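Local coordinates for putative diflavin flavoprotein A 3 (Synechocystis sp., PDB 6H0D) that probably passes electrons from NADH to oxygen, reducing it to water, the chain here being its flavodiiron core of metallo-hydrolase-like and flavodoxin-like parts, at residues 27-32 and 273-278; 48-53 and 76-81; 166-171 and 220-225; 256-261 and 283-288; 290-295 and 323-328. All coordinates share one frame; numbering follows the deposited sequence.

Contact 1 (27-32 and 273-278); sequences FEIEYG and AQAIAR
Ile29 comes closest to Ala275 in the backbone, their CA atoms 5.7 Å apart, where a short 3-10 turn at 29-31 meets one face of helix 268-282. Tyr31 N bonds back to Glu28 O and Gly32 N to Ile29 O, and this tight turn directs Ile29 CB toward the helix. With CG1 anti to the backbone N (chi1 -156°), the isoleucine spreads over three helix residues: CG2 lies 4.1 Å from Gln274 CB, CD1 touches Ala275 CB at 4.3 Å, and CG1 meets Arg278 CG at 4.2 Å, Ile29 and Arg278 crossing at about a right angle. Gln274 slides past Ile29 in the opposite sense and reaches the two glutamates. Its OE1 lies near the aliphatic part of Glu28, whose carboxylate plane stands 83° to the amide. Polar links across the interface run through water. One water donates to Gln274 OE1 at 2.8 Å and accepts from Ile29 N at 2.9 Å; a second donates to Glu28 OE2 at 2.6 Å and takes a weak bond from Gln274 NE2, which also bonds Ser270 OG. Helix 382-401 touches both Ile29 and Ala275. This joins the loop between strands 14-21 and 37-45, on the metallo-hydrolase side, to helix 268-282 of the flavodoxin-like part. The chemistry implies that the apolar contact of Ile29 and two water bridges hold the segments together, while the Glu30 carboxylate is met by His177 and Arg153.

Contact 2 (48-53 and 76-81); sequences KIALFD and LDYVIL
Ala50, Leu51 and Phe52 pair with Tyr78, Val79 and Ile80 as parallel neighbours in the beta-alpha-beta unit formed by strand 49-52, helix 60-70 and strand 78-80 of the metallo-hydrolase region. The ladder includes Leu51 N to Tyr78 O at 2.9 Å, almost straight at 175°, and Ile80 N to Leu51 O at 2.7 Å. At the start of the ladder Ile49 O accepts from both Asp77 N and Tyr78 N, while Asp77 OD2 uses its anti lone pair to take Ile49 N at 2.8 Å, so backbone and carboxylate together fix the register. On the face of Ala50 and Phe52, Ile80 lies alongside the phenylalanine, its CD1 4.0 Å from the ring centroid in a CH-pi contact; the same methyl touches Ala50 CB. Lys48 CB sits at the edge of the Tyr78 ring. On the other face Leu76 CD1 packs against Ile49 CG2 and Leu51 CB. Farther out, the ring of Phe169 stacks on Phe52, strand 37-45 flanks strand 49-52, and helix 86-98 covers Leu51 and Val79. Beyond the Tyr78 ring, one water joins Lys48 NZ, 2.9 Å away, to Tyr78 OH.

Contact 3 (166-171 and 220-225); sequences EILFTD and YPAQTY
Tyr225 CG lies beside its own backbone N (chi1 -61°), which brings the ring edge to Leu168 CB; Leu168 CG stands anti to the backbone N (chi1 -162°), which lets CD2 reach Ala222 CB. Leu168 and Tyr225 form a parallel bridge between strand 167-171 and the edge strand 224-227 in the five-stranded mixed sheet of the metallo-hydrolase region. Leu168 N donates to Thr224 O at 3.0 Å, nearly straight, and Gln223 N donates to Glu166 O at 2.8 Å. Glu166 O also receives a weak bond from Thr224 N. Together with Ile167, Glu166 faces Asp162 in a G1 beta bulge at the entry to the strand. Leu168 CB presses on Ala222 CB at 3.7 Å, and its CD2 also touches Tyr220 CB, making an apolar patch beside the inverse gamma turn centred on Pro221, closed by Ala222 N to Tyr220 O. Thr170 CG2 approaches Tyr225 CB at 3.9 Å, the two side chains meeting at a slant, while Thr170 OG1 bonds Leu173 O. The ring of Tyr225 stacks with Phe174 and its hydroxyl bonds Thr241, so the tyrosine ties the strand to helix 237-252. On the other face, Ile167 lies alongside Thr224, whose OG1 bonds Arg234. At the rim, Glu166 and Gln223 run side by side, pointing the same way, with CB of the glutamate 3.7 Å from CG of the glutamine. Beyond them a water donates to both Glu166 OE2 and Pro221 O, at 2.8 Å from the carboxylate oxygen.

Contact 4 (256-261 and 283-288); sequences LNVALI and AGVAVT
Asn257 reaches across to Thr288, from strand 257-262 to the parallel strand 286-291. Its CB lies 4.2 Å from Ala286 O. CG, set anti to the backbone N (chi1 171°), carries the amide along the neighbouring strand, 3.8 Å from Thr288 OG1. At the tip, OD1 lies 3.8 Å from Thr288 OG1, while ND2 passes Ala286 CB and donates to Thr288 OG1 at 3.0 Å; the bond is almost straight, 172°, and the hydroxyl lies close to the amide plane, which settles how the amide is turned. Thr288 OG1 also bonds Lys306 NZ, so amide and ammonium meet on one hydroxyl. Beneath this polar pair the backbone ladder alternates: Ala286 N to Leu256 O, Val258 N to Ala286 O at 2.7 Å, Thr288 N to Val258 O, and Leu260 N to Thr288 O, the last with its donor above the carbonyl plane. The opposite face is apolar. Val285 CG1 fits between Leu256 CB and Val258 CG2, 3.7 Å from the latter, and Val287 CG1 touches Leu260 CB at 3.9 Å. A water accepts from Leu256 N and donates to Gly284 O where the segments diverge. Strands 257-262 and 286-291 with helix 268-282 form the first beta-alpha-beta unit of the flavodoxin-like fold, the second strand being the sheet's edge. Helices 268-282 and 382-401 cover the valine face, and strand 309-313 flanks strand 257-262 on its other side.

Contact 5 (290-295 and 323-328); sequences INAETS and TPIQTA
Ala292 and Pro324 face each other with CA atoms 5.3 Å apart, where the chain leaving strand 286-291 turns past the first residues of helix 323-335. Ala292 CB points at the helix and touches it in three places: Pro324 CB at 3.9 Å, Ile325 CD1 at 4.2 Å and Ala328 CB at 4.4 Å. The small methyl thus sits against Pro324, Ile325 and, one turn on, Ala328, and Ala292 O comes within 3.3 Å of Pro324 CB. Beyond it, Glu293 touches the proline ring loosely, its CG 4.4 Å from Pro324 CG, and its end leads outward. The turn is held by its own bonds. Asn291 OD1 accepts from Glu293 N at 3.1 Å, an Asx turn with the donor above the carbonyl plane of the amide, and Asn291 O takes the backbone N of both Thr294 and Ser295. Asn291 ND2 bonds Pro152 O, linking the turn to a loop of the metallo-hydrolase region. The surroundings belong to the flavodoxin-like part: Ile300 of helix 297-306 touches Ser295 and Ala328, while Ile261 of strand 257-262 and Phe312 of strand 309-313 lie against Ala328, so helix 323-335 packs on the sheet beside the end of its edge strand.

Overall arrangement
Contacts 2 and 3 lie in the metallo-hydrolase-like part and touch, although their centres are 17 Å apart; two carboxylates come close there, Asp53 OD1 and Asp171 OD1 at 4.1 Å. Contacts 4 and 5 belong to the flavodoxin-like part and share strand 286-291; Leu260 O and Ile290 N, 2.7 Å apart, probably bond there. Contact 1 joins the two parts: its helix packs on contact 4, with Ala273 O and Ala277 N beside Leu260 CD1, while its loop comes from the other part. It stays about 13 Å from contact 2 and about 10 Å from contact 3, nearest atoms. A bound sulfate, probably from the crystallisation liquor, lies about 6 Å from the Glu30 side chain in contact 1.

Contact 1 (27-32 and 273-278)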
# COMPACT_ATOMS: atom_id res chain seq x y z
N PHE A 27 4.86 -4.51 -12.72
CA PHE A 27 4.14 -5.77 -12.84
C PHE A 27 3.50 -6.09 -11.49
O PHE A 27 4.02 -6.90 -10.72
CB PHE A 27 5.05 -6.91 -13.25
CG PHE A 27 5.28 -7.01 -14.73
CD1 PHE A 27 4.29 -7.52 -15.56
CD2 PHE A 27 6.49 -6.61 -15.28
CE1 PHE A 27 4.50 -7.63 -16.92
CE2 PHE A 27 6.71 -6.71 -16.65
CZ PHE A 27 5.71 -7.22 -17.47
N GLU A 28 2.41 -5.41 -11.19
CA GLU A 28 1.68 -5.66 -9.96
C GLU A 28 0.22 -5.80 -10.35
O GLU A 28 -0.24 -5.10 -11.22
CB GLU A 28 1.93 -4.54 -8.94
CG GLU A 28 3.30 -4.71 -8.30
CD GLU A 28 3.63 -3.63 -7.31
OE1 GLU A 28 2.84 -2.65 -7.20
OE2 GLU A 28 4.68 -3.76 -6.65
N ILE A 29 -0.49 -6.73 -9.72
CA ILE A 29 -1.87 -7.04 -10.10
C ILE A 29 -2.74 -5.75 -10.18
O ILE A 29 -3.64 -5.63 -11.04
CB ILE A 29 -2.48 -8.09 -9.11
CG1 ILE A 29 -3.63 -8.85 -9.75
CG2 ILE A 29 -2.88 -7.46 -7.78
CD1 ILE A 29 -3.14 -9.99 -10.61
N GLU A 30 -2.42 -4.75 -9.34
CA GLU A 30 -3.26 -3.56 -9.29
C GLU A 30 -3.16 -2.74 -10.59
O GLU A 30 -4.02 -1.89 -10.84
CB GLU A 30 -2.90 -2.69 -8.08
CG GLU A 30 -1.61 -1.92 -8.23
CD GLU A 30 -1.00 -1.51 -6.90
OE1 GLU A 30 -1.04 -0.28 -6.52
OE2 GLU A 30 -0.46 -2.43 -6.23
N TYR A 31 -2.13 -2.98 -11.41
CA TYR A 31 -1.99 -2.21 -12.66
C TYR A 31 -2.68 -2.95 -13.82
O TYR A 31 -2.60 -2.53 -14.97
CB TYR A 31 -0.51 -1.91 -12.94
CG TYR A 31 0.07 -1.01 -11.86
CD1 TYR A 31 -0.38 0.30 -11.72
CD2 TYR A 31 1.04 -1.46 -10.98
CE1 TYR A 31 0.13 1.13 -10.72
CE2 TYR A 31 1.55 -0.64 -9.97
CZ TYR A 31 1.08 0.65 -9.84
OH TYR A 31 1.56 1.47 -8.84
N GLY A 32 -3.41 -4.00 -13.47
CA GLY A 32 -3.96 -4.94 -14.43
C GLY A 32 -4.91 -4.46 -15.50
O GLY A 32 -4.94 -5.03 -16.58
N ALA A 273 1.97 -12.17 -3.20
CA ALA A 273 0.91 -12.22 -2.18
C ALA A 273 -0.36 -11.47 -2.65
O ALA A 273 -1.48 -11.95 -2.46
CB ALA A 273 1.43 -11.62 -0.85
N GLN A 274 -0.15 -10.30 -3.26
CA GLN A 274 -1.24 -9.43 -3.70
C GLN A 274 -2.03 -10.20 -4.71
O GLN A 274 -3.26 -10.16 -4.71
CB GLN A 274 -0.72 -8.12 -4.33
CG GLN A 274 0.21 -7.25 -3.43
CD GLN A 274 1.14 -6.26 -4.23
OE1 GLN A 274 0.88 -5.93 -5.43
NE2 GLN A 274 2.23 -5.78 -3.55
N ALA A 275 -1.31 -10.91 -5.57
CA ALA A 275 -1.92 -11.64 -6.69
C ALA A 275 -2.75 -12.81 -6.16
O ALA A 275 -3.91 -12.98 -6.57
CB ALA A 275 -0.85 -12.14 -7.67
N ILE A 276 -2.16 -13.60 -5.25
CA ILE A 276 -2.85 -14.72 -4.63
C ILE A 276 -4.09 -14.26 -3.86
O ILE A 276 -5.16 -14.88 -3.92
CB ILE A 276 -1.91 -15.50 -3.70
CG1 ILE A 276 -0.82 -16.20 -4.53
CG2 ILE A 276 -2.68 -16.52 -2.88
CD1 ILE A 276 0.36 -16.71 -3.71
N ALA A 277 -3.94 -13.18 -3.11
CA ALA A 277 -5.06 -12.62 -2.38
C ALA A 277 -6.22 -12.29 -3.33
O ALA A 277 -7.37 -12.64 -3.06
CB ALA A 277 -4.62 -11.39 -1.60
N ARG A 278 -5.90 -11.64 -4.45
CA ARG A 278 -6.91 -11.20 -5.41
C ARG A 278 -7.66 -12.41 -5.99
O ARG A 278 -8.88 -12.39 -6.15
CB ARG A 278 -6.26 -10.33 -6.50
CG ARG A 278 -7.09 -10.06 -7.77
CD ARG A 278 -8.48 -9.46 -7.56
NE ARG A 278 -9.11 -9.24 -8.87
CZ ARG A 278 -10.36 -8.84 -9.08
NH1 ARG A 278 -11.17 -8.62 -8.05
NH2 ARG A 278 -10.81 -8.66 -10.32
O HOH W 1 5.08 -5.20 -4.53
O HOH W 2 0.85 -7.89 -7.45

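Contact 2 (48-53 and 76-81)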
# COMPACT_ATOMS: atom_id res chain seq x y z
N LYS A 48 4.86 28.53 5.90
CA LYS A 48 5.82 27.47 5.69
C LYS A 48 5.41 26.75 4.39
O LYS A 48 4.27 26.88 3.92
CB LYS A 48 5.87 26.50 6.87
CG LYS A 48 6.17 27.15 8.20
CD LYS A 48 7.67 27.16 8.46
CE LYS A 48 8.01 27.92 9.74
NZ LYS A 48 7.14 27.51 10.88
N ILE A 49 6.34 26.02 3.80
CA ILE A 49 6.12 25.34 2.53
C ILE A 49 6.30 23.83 2.69
O ILE A 49 7.37 23.36 3.09
CB ILE A 49 7.08 25.88 1.46
CG1 ILE A 49 6.84 27.38 1.27
CG2 ILE A 49 6.95 25.09 0.16
CD1 ILE A 49 7.79 28.01 0.33
N ALA A 50 5.24 23.07 2.42
CA ALA A 50 5.29 21.61 2.56
C ALA A 50 5.01 20.91 1.23
O ALA A 50 4.07 21.28 0.51
CB ALA A 50 4.32 21.13 3.62
N LEU A 51 5.84 19.91 0.93
CA LEU A 51 5.64 19.05 -0.22
C LEU A 51 5.25 17.62 0.25
O LEU A 51 6.01 16.98 0.98
CB LEU A 51 6.92 19.04 -1.07
CG LEU A 51 6.89 18.07 -2.25
CD1 LEU A 51 5.85 18.53 -3.27
CD2 LEU A 51 8.30 17.88 -2.86
N PHE A 52 4.06 17.16 -0.15
CA PHE A 52 3.59 15.78 0.09
C PHE A 52 4.02 14.81 -1.00
O PHE A 52 3.71 15.01 -2.16
CB PHE A 52 2.06 15.70 0.12
CG PHE A 52 1.40 16.45 1.25
CD1 PHE A 52 0.79 15.74 2.30
CD2 PHE A 52 1.29 17.86 1.22
CE1 PHE A 52 0.11 16.42 3.33
CE2 PHE A 52 0.64 18.55 2.25
CZ PHE A 52 0.04 17.83 3.31
N ASP A 53 4.70 13.74 -0.62
CA ASP A 53 4.81 12.57 -1.49
C ASP A 53 5.39 12.74 -2.87
O ASP A 53 4.69 12.51 -3.85
CB ASP A 53 3.44 11.97 -1.66
CG ASP A 53 2.84 11.58 -0.36
OD1 ASP A 53 3.53 10.85 0.39
OD2 ASP A 53 1.71 12.03 -0.06
N LEU A 76 12.01 25.05 0.65
CA LEU A 76 11.14 23.98 1.09
C LEU A 76 11.33 23.70 2.59
O LEU A 76 12.42 23.32 3.03
CB LEU A 76 11.43 22.73 0.26
CG LEU A 76 10.55 21.53 0.55
CD1 LEU A 76 9.11 21.97 0.37
CD2 LEU A 76 10.94 20.42 -0.41
N ASP A 77 10.28 23.88 3.38
CA ASP A 77 10.40 23.62 4.82
C ASP A 77 10.20 22.15 5.19
O ASP A 77 10.91 21.60 6.04
CB ASP A 77 9.41 24.48 5.61
CG ASP A 77 9.69 25.97 5.47
OD1 ASP A 77 10.69 26.42 6.08
OD2 ASP A 77 8.91 26.67 4.77
N TYR A 78 9.23 21.51 4.54
CA TYR A 78 8.84 20.16 4.91
C TYR A 78 8.64 19.22 3.72
O TYR A 78 8.10 19.61 2.67
CB TYR A 78 7.54 20.21 5.73
CG TYR A 78 7.60 21.03 7.00
CD1 TYR A 78 6.92 22.24 7.11
CD2 TYR A 78 8.33 20.58 8.12
CE1 TYR A 78 6.97 22.99 8.27
CE2 TYR A 78 8.38 21.33 9.29
CZ TYR A 78 7.70 22.54 9.35
OH TYR A 78 7.75 23.30 10.51
N VAL A 79 9.05 17.97 3.89
CA VAL A 79 8.63 16.94 2.97
C VAL A 79 7.76 15.96 3.76
O VAL A 79 8.24 15.31 4.67
CB VAL A 79 9.84 16.26 2.28
CG1 VAL A 79 9.40 15.12 1.37
CG2 VAL A 79 10.62 17.32 1.49
N ILE A 80 6.48 15.90 3.42
CA ILE A 80 5.50 15.10 4.16
C ILE A 80 5.23 13.77 3.47
O ILE A 80 4.84 13.74 2.30
CB ILE A 80 4.18 15.88 4.33
CG1 ILE A 80 4.42 17.17 5.12
CG2 ILE A 80 3.15 15.03 5.04
CD1 ILE A 80 3.18 17.97 5.33
N LEU A 81 5.44 12.65 4.16
CA LEU A 81 5.25 11.34 3.51
C LEU A 81 4.01 10.59 4.00
O LEU A 81 3.85 10.30 5.20
CB LEU A 81 6.48 10.46 3.73
CG LEU A 81 7.78 11.15 3.36
CD1 LEU A 81 8.99 10.31 3.75
CD2 LEU A 81 7.74 11.41 1.88
O HOH W 3 5.71 25.24 11.89

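Contact 3 (166-171 and 220-225)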
# COMPACT_ATOMS: atom_id res chain seq x y z
N GLU A 166 -10.11 22.15 3.52
CA GLU A 166 -10.99 20.99 3.67
C GLU A 166 -10.54 19.82 2.78
O GLU A 166 -11.37 19.04 2.29
CB GLU A 166 -12.45 21.36 3.38
CG GLU A 166 -13.12 22.06 4.55
CD GLU A 166 -14.21 23.02 4.15
OE1 GLU A 166 -14.18 23.56 3.02
OE2 GLU A 166 -15.11 23.24 4.99
N ILE A 167 -9.23 19.71 2.57
CA ILE A 167 -8.66 18.59 1.85
C ILE A 167 -8.12 17.57 2.82
O ILE A 167 -7.37 17.89 3.77
CB ILE A 167 -7.53 19.02 0.91
CG1 ILE A 167 -8.04 20.02 -0.12
CG2 ILE A 167 -6.86 17.77 0.26
CD1 ILE A 167 -6.93 20.61 -0.98
N LEU A 168 -8.50 16.32 2.59
CA LEU A 168 -7.91 15.19 3.29
C LEU A 168 -6.93 14.52 2.35
O LEU A 168 -7.31 14.09 1.25
CB LEU A 168 -9.02 14.25 3.73
CG LEU A 168 -8.82 13.20 4.80
CD1 LEU A 168 -7.83 13.63 5.90
CD2 LEU A 168 -10.22 12.99 5.36
N PHE A 169 -5.65 14.49 2.72
CA PHE A 169 -4.64 13.84 1.89
C PHE A 169 -4.61 12.39 2.30
O PHE A 169 -4.24 12.07 3.43
CB PHE A 169 -3.27 14.52 2.07
CG PHE A 169 -3.27 15.95 1.62
CD1 PHE A 169 -2.99 16.28 0.30
CD2 PHE A 169 -3.62 16.96 2.49
CE1 PHE A 169 -3.03 17.58 -0.13
CE2 PHE A 169 -3.68 18.28 2.05
CZ PHE A 169 -3.37 18.58 0.75
N THR A 170 -5.04 11.51 1.39
CA THR A 170 -5.45 10.16 1.79
C THR A 170 -4.49 9.09 1.36
O THR A 170 -4.74 7.90 1.64
CB THR A 170 -6.86 9.77 1.22
OG1 THR A 170 -6.86 9.92 -0.20
CG2 THR A 170 -7.96 10.65 1.84
N ASP A 171 -3.43 9.49 0.66
CA ASP A 171 -2.35 8.58 0.27
C ASP A 171 -2.97 7.41 -0.53
O ASP A 171 -3.65 7.66 -1.53
CB ASP A 171 -1.58 8.10 1.50
CG ASP A 171 -0.29 7.34 1.13
OD1 ASP A 171 0.65 7.97 0.60
OD2 ASP A 171 -0.22 6.12 1.38
N TYR A 220 -13.20 14.26 10.21
CA TYR A 220 -12.71 15.45 9.51
C TYR A 220 -13.64 15.78 8.38
O TYR A 220 -13.90 14.93 7.52
CB TYR A 220 -11.27 15.24 9.01
CG TYR A 220 -10.35 14.88 10.13
CD1 TYR A 220 -9.68 15.86 10.84
CD2 TYR A 220 -10.18 13.56 10.53
CE1 TYR A 220 -8.85 15.54 11.90
CE2 TYR A 220 -9.36 13.23 11.60
CZ TYR A 220 -8.70 14.23 12.28
OH TYR A 220 -7.87 13.94 13.35
N PRO A 221 -14.15 17.01 8.37
CA PRO A 221 -15.16 17.44 7.39
C PRO A 221 -14.61 17.66 5.97
O PRO A 221 -14.86 18.74 5.42
CB PRO A 221 -15.69 18.76 7.98
CG PRO A 221 -14.58 19.27 8.84
CD PRO A 221 -13.92 18.04 9.41
N ALA A 222 -13.93 16.67 5.39
CA ALA A 222 -13.28 16.82 4.08
C ALA A 222 -14.28 17.02 2.95
O ALA A 222 -15.29 16.34 2.92
CB ALA A 222 -12.43 15.61 3.78
N GLN A 223 -13.98 17.96 2.05
CA GLN A 223 -14.74 18.21 0.82
C GLN A 223 -14.02 17.60 -0.38
O GLN A 223 -14.60 17.49 -1.45
CB GLN A 223 -14.91 19.70 0.60
CG GLN A 223 -15.60 20.39 1.73
CD GLN A 223 -17.11 20.24 1.66
OE1 GLN A 223 -17.75 20.72 0.72
NE2 GLN A 223 -17.68 19.58 2.66
N THR A 224 -12.76 17.21 -0.18
CA THR A 224 -11.93 16.63 -1.22
C THR A 224 -11.04 15.56 -0.60
O THR A 224 -10.50 15.78 0.48
CB THR A 224 -11.02 17.68 -1.87
OG1 THR A 224 -11.84 18.76 -2.32
CG2 THR A 224 -10.21 17.11 -3.04
N TYR A 225 -10.88 14.43 -1.28
CA TYR A 225 -9.78 13.51 -0.96
C TYR A 225 -8.68 13.75 -1.96
O TYR A 225 -8.95 13.84 -3.17
CB TYR A 225 -10.21 12.06 -1.04
CG TYR A 225 -11.32 11.62 -0.11
CD1 TYR A 225 -11.50 12.20 1.15
CD2 TYR A 225 -12.17 10.58 -0.49
CE1 TYR A 225 -12.50 11.76 2.00
CE2 TYR A 225 -13.16 10.12 0.36
CZ TYR A 225 -13.34 10.70 1.59
OH TYR A 225 -14.36 10.22 2.39
O HOH W 4 -11.90 21.00 -0.36
O HOH W 5 -16.39 20.76 5.54

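Contact 4 (256-261 and 283-288)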
# COMPACT_ATOMS: atom_id res chain seq x y z
N LEU A 256 -16.17 -17.62 4.54
CA LEU A 256 -14.81 -18.13 4.65
C LEU A 256 -13.76 -17.01 4.58
O LEU A 256 -13.91 -15.99 3.89
CB LEU A 256 -14.56 -19.17 3.57
CG LEU A 256 -15.57 -20.32 3.67
CD1 LEU A 256 -15.40 -21.23 2.46
CD2 LEU A 256 -15.45 -21.11 5.00
N ASN A 257 -12.68 -17.24 5.31
CA ASN A 257 -11.62 -16.27 5.40
C ASN A 257 -10.28 -17.00 5.28
O ASN A 257 -10.13 -18.12 5.80
CB ASN A 257 -11.74 -15.51 6.72
CG ASN A 257 -10.53 -14.63 6.99
OD1 ASN A 257 -9.43 -15.12 7.29
ND2 ASN A 257 -10.73 -13.31 6.90
N VAL A 258 -9.31 -16.41 4.59
CA VAL A 258 -7.97 -17.00 4.54
C VAL A 258 -6.97 -16.04 5.19
O VAL A 258 -6.95 -14.86 4.85
CB VAL A 258 -7.50 -17.31 3.09
CG1 VAL A 258 -6.08 -17.91 3.09
CG2 VAL A 258 -8.48 -18.22 2.40
N ALA A 259 -6.16 -16.56 6.12
CA ALA A 259 -5.03 -15.83 6.69
C ALA A 259 -3.83 -15.93 5.75
O ALA A 259 -3.33 -17.02 5.48
CB ALA A 259 -4.68 -16.37 8.07
N LEU A 260 -3.39 -14.81 5.19
CA LEU A 260 -2.29 -14.86 4.23
C LEU A 260 -1.16 -14.15 4.90
O LEU A 260 -1.16 -12.91 4.99
CB LEU A 260 -2.64 -14.19 2.90
CG LEU A 260 -1.75 -14.57 1.70
CD1 LEU A 260 -2.43 -14.21 0.41
CD2 LEU A 260 -0.43 -13.86 1.75
N ILE A 261 -0.21 -14.95 5.38
CA ILE A 261 0.91 -14.45 6.15
C ILE A 261 2.16 -14.39 5.29
O ILE A 261 2.59 -15.40 4.75
CB ILE A 261 1.17 -15.36 7.35
CG1 ILE A 261 -0.06 -15.35 8.25
CG2 ILE A 261 2.42 -14.92 8.08
CD1 ILE A 261 0.05 -16.31 9.39
N ALA A 283 -13.00 -14.77 -5.72
CA ALA A 283 -13.77 -16.00 -5.63
C ALA A 283 -14.77 -15.98 -4.46
O ALA A 283 -15.38 -17.00 -4.15
CB ALA A 283 -12.83 -17.20 -5.52
N GLY A 284 -14.91 -14.83 -3.80
CA GLY A 284 -15.87 -14.68 -2.71
C GLY A 284 -15.41 -15.13 -1.33
O GLY A 284 -16.23 -15.32 -0.44
N VAL A 285 -14.10 -15.32 -1.16
CA VAL A 285 -13.52 -15.68 0.12
C VAL A 285 -12.67 -14.52 0.64
O VAL A 285 -11.86 -13.98 -0.11
CB VAL A 285 -12.68 -16.96 0.00
CG1 VAL A 285 -11.89 -17.23 1.28
CG2 VAL A 285 -13.58 -18.15 -0.35
N ALA A 286 -12.89 -14.12 1.89
CA ALA A 286 -12.16 -12.99 2.48
C ALA A 286 -10.71 -13.36 2.68
O ALA A 286 -10.39 -14.54 2.89
CB ALA A 286 -12.77 -12.57 3.82
N VAL A 287 -9.84 -12.35 2.63
CA VAL A 287 -8.43 -12.53 2.96
C VAL A 287 -8.05 -11.55 4.06
O VAL A 287 -8.39 -10.38 3.97
CB VAL A 287 -7.50 -12.32 1.75
CG1 VAL A 287 -6.03 -12.43 2.19
CG2 VAL A 287 -7.82 -13.33 0.62
N THR A 288 -7.38 -12.05 5.09
CA THR A 288 -6.71 -11.23 6.08
C THR A 288 -5.21 -11.34 5.84
O THR A 288 -4.54 -12.31 6.23
CB THR A 288 -7.05 -11.66 7.51
OG1 THR A 288 -8.46 -11.47 7.72
CG2 THR A 288 -6.26 -10.83 8.53
O HOH W 6 -16.90 -17.14 1.93

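Contact 5 (290-295 and 323-328)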
# COMPACT_ATOMS: atom_id res chain seq x y z
N ILE A 290 -1.46 -10.59 6.42
CA ILE A 290 -0.61 -10.33 7.57
C ILE A 290 0.82 -10.15 7.05
O ILE A 290 1.40 -11.08 6.46
CB ILE A 290 -0.63 -11.51 8.61
CG1 ILE A 290 -2.04 -11.80 9.14
CG2 ILE A 290 0.37 -11.29 9.73
CD1 ILE A 290 -2.47 -10.87 10.21
N ASN A 291 1.37 -8.95 7.24
CA ASN A 291 2.78 -8.70 7.00
C ASN A 291 3.55 -9.11 8.26
O ASN A 291 3.53 -8.38 9.25
CB ASN A 291 3.00 -7.23 6.65
CG ASN A 291 4.46 -6.89 6.37
OD1 ASN A 291 5.37 -7.72 6.56
ND2 ASN A 291 4.70 -5.64 5.96
N ALA A 292 4.20 -10.28 8.22
CA ALA A 292 4.82 -10.85 9.42
C ALA A 292 5.88 -9.92 10.00
O ALA A 292 6.17 -9.97 11.20
CB ALA A 292 5.44 -12.20 9.12
N GLU A 293 6.47 -9.10 9.15
CA GLU A 293 7.52 -8.20 9.62
C GLU A 293 6.96 -7.11 10.52
O GLU A 293 7.66 -6.62 11.39
CB GLU A 293 8.27 -7.57 8.45
CG GLU A 293 9.61 -7.01 8.83
CD GLU A 293 10.30 -6.30 7.69
OE1 GLU A 293 11.43 -5.79 7.91
OE2 GLU A 293 9.71 -6.24 6.57
N THR A 294 5.70 -6.73 10.34
CA THR A 294 5.15 -5.64 11.12
C THR A 294 4.03 -6.06 12.05
O THR A 294 3.61 -5.30 12.91
CB THR A 294 4.63 -4.53 10.22
OG1 THR A 294 3.55 -5.04 9.44
CG2 THR A 294 5.74 -4.03 9.30
N SER A 295 3.55 -7.28 11.89
CA SER A 295 2.49 -7.77 12.75
C SER A 295 2.98 -8.21 14.15
O SER A 295 4.17 -8.36 14.40
CB SER A 295 1.80 -8.93 12.03
OG SER A 295 0.91 -9.65 12.87
N THR A 323 13.40 -14.10 10.02
CA THR A 323 12.94 -14.35 11.39
C THR A 323 11.41 -14.20 11.67
O THR A 323 10.82 -15.03 12.37
CB THR A 323 13.70 -13.46 12.32
OG1 THR A 323 15.04 -13.94 12.40
CG2 THR A 323 13.06 -13.46 13.69
N PRO A 324 10.76 -13.15 11.13
CA PRO A 324 9.31 -13.01 11.36
C PRO A 324 8.45 -14.14 10.79
O PRO A 324 7.35 -14.41 11.30
CB PRO A 324 8.98 -11.70 10.63
CG PRO A 324 10.26 -10.98 10.57
CD PRO A 324 11.30 -12.02 10.36
N ILE A 325 8.93 -14.76 9.72
CA ILE A 325 8.27 -15.93 9.16
C ILE A 325 8.47 -17.16 10.07
O ILE A 325 7.54 -17.95 10.27
CB ILE A 325 8.78 -16.23 7.76
CG1 ILE A 325 8.30 -15.11 6.80
CG2 ILE A 325 8.30 -17.61 7.29
CD1 ILE A 325 6.77 -15.17 6.46
N GLN A 326 9.66 -17.31 10.64
CA GLN A 326 9.93 -18.39 11.59
C GLN A 326 9.03 -18.29 12.80
O GLN A 326 8.38 -19.26 13.18
CB GLN A 326 11.41 -18.39 11.99
CG GLN A 326 12.31 -18.66 10.80
CD GLN A 326 13.78 -18.69 11.17
OE1 GLN A 326 14.16 -19.13 12.27
NE2 GLN A 326 14.61 -18.21 10.25
N THR A 327 8.94 -17.11 13.39
CA THR A 327 8.12 -16.93 14.57
C THR A 327 6.60 -17.06 14.22
O THR A 327 5.83 -17.63 15.00
CB THR A 327 8.43 -15.59 15.27
OG1 THR A 327 8.18 -14.50 14.38
CG2 THR A 327 9.89 -15.55 15.70
N ALA A 328 6.19 -16.56 13.05
CA ALA A 328 4.79 -16.71 12.59
C ALA A 328 4.44 -18.20 12.43
O ALA A 328 3.34 -18.65 12.78
CB ALA A 328 4.58 -15.96 11.28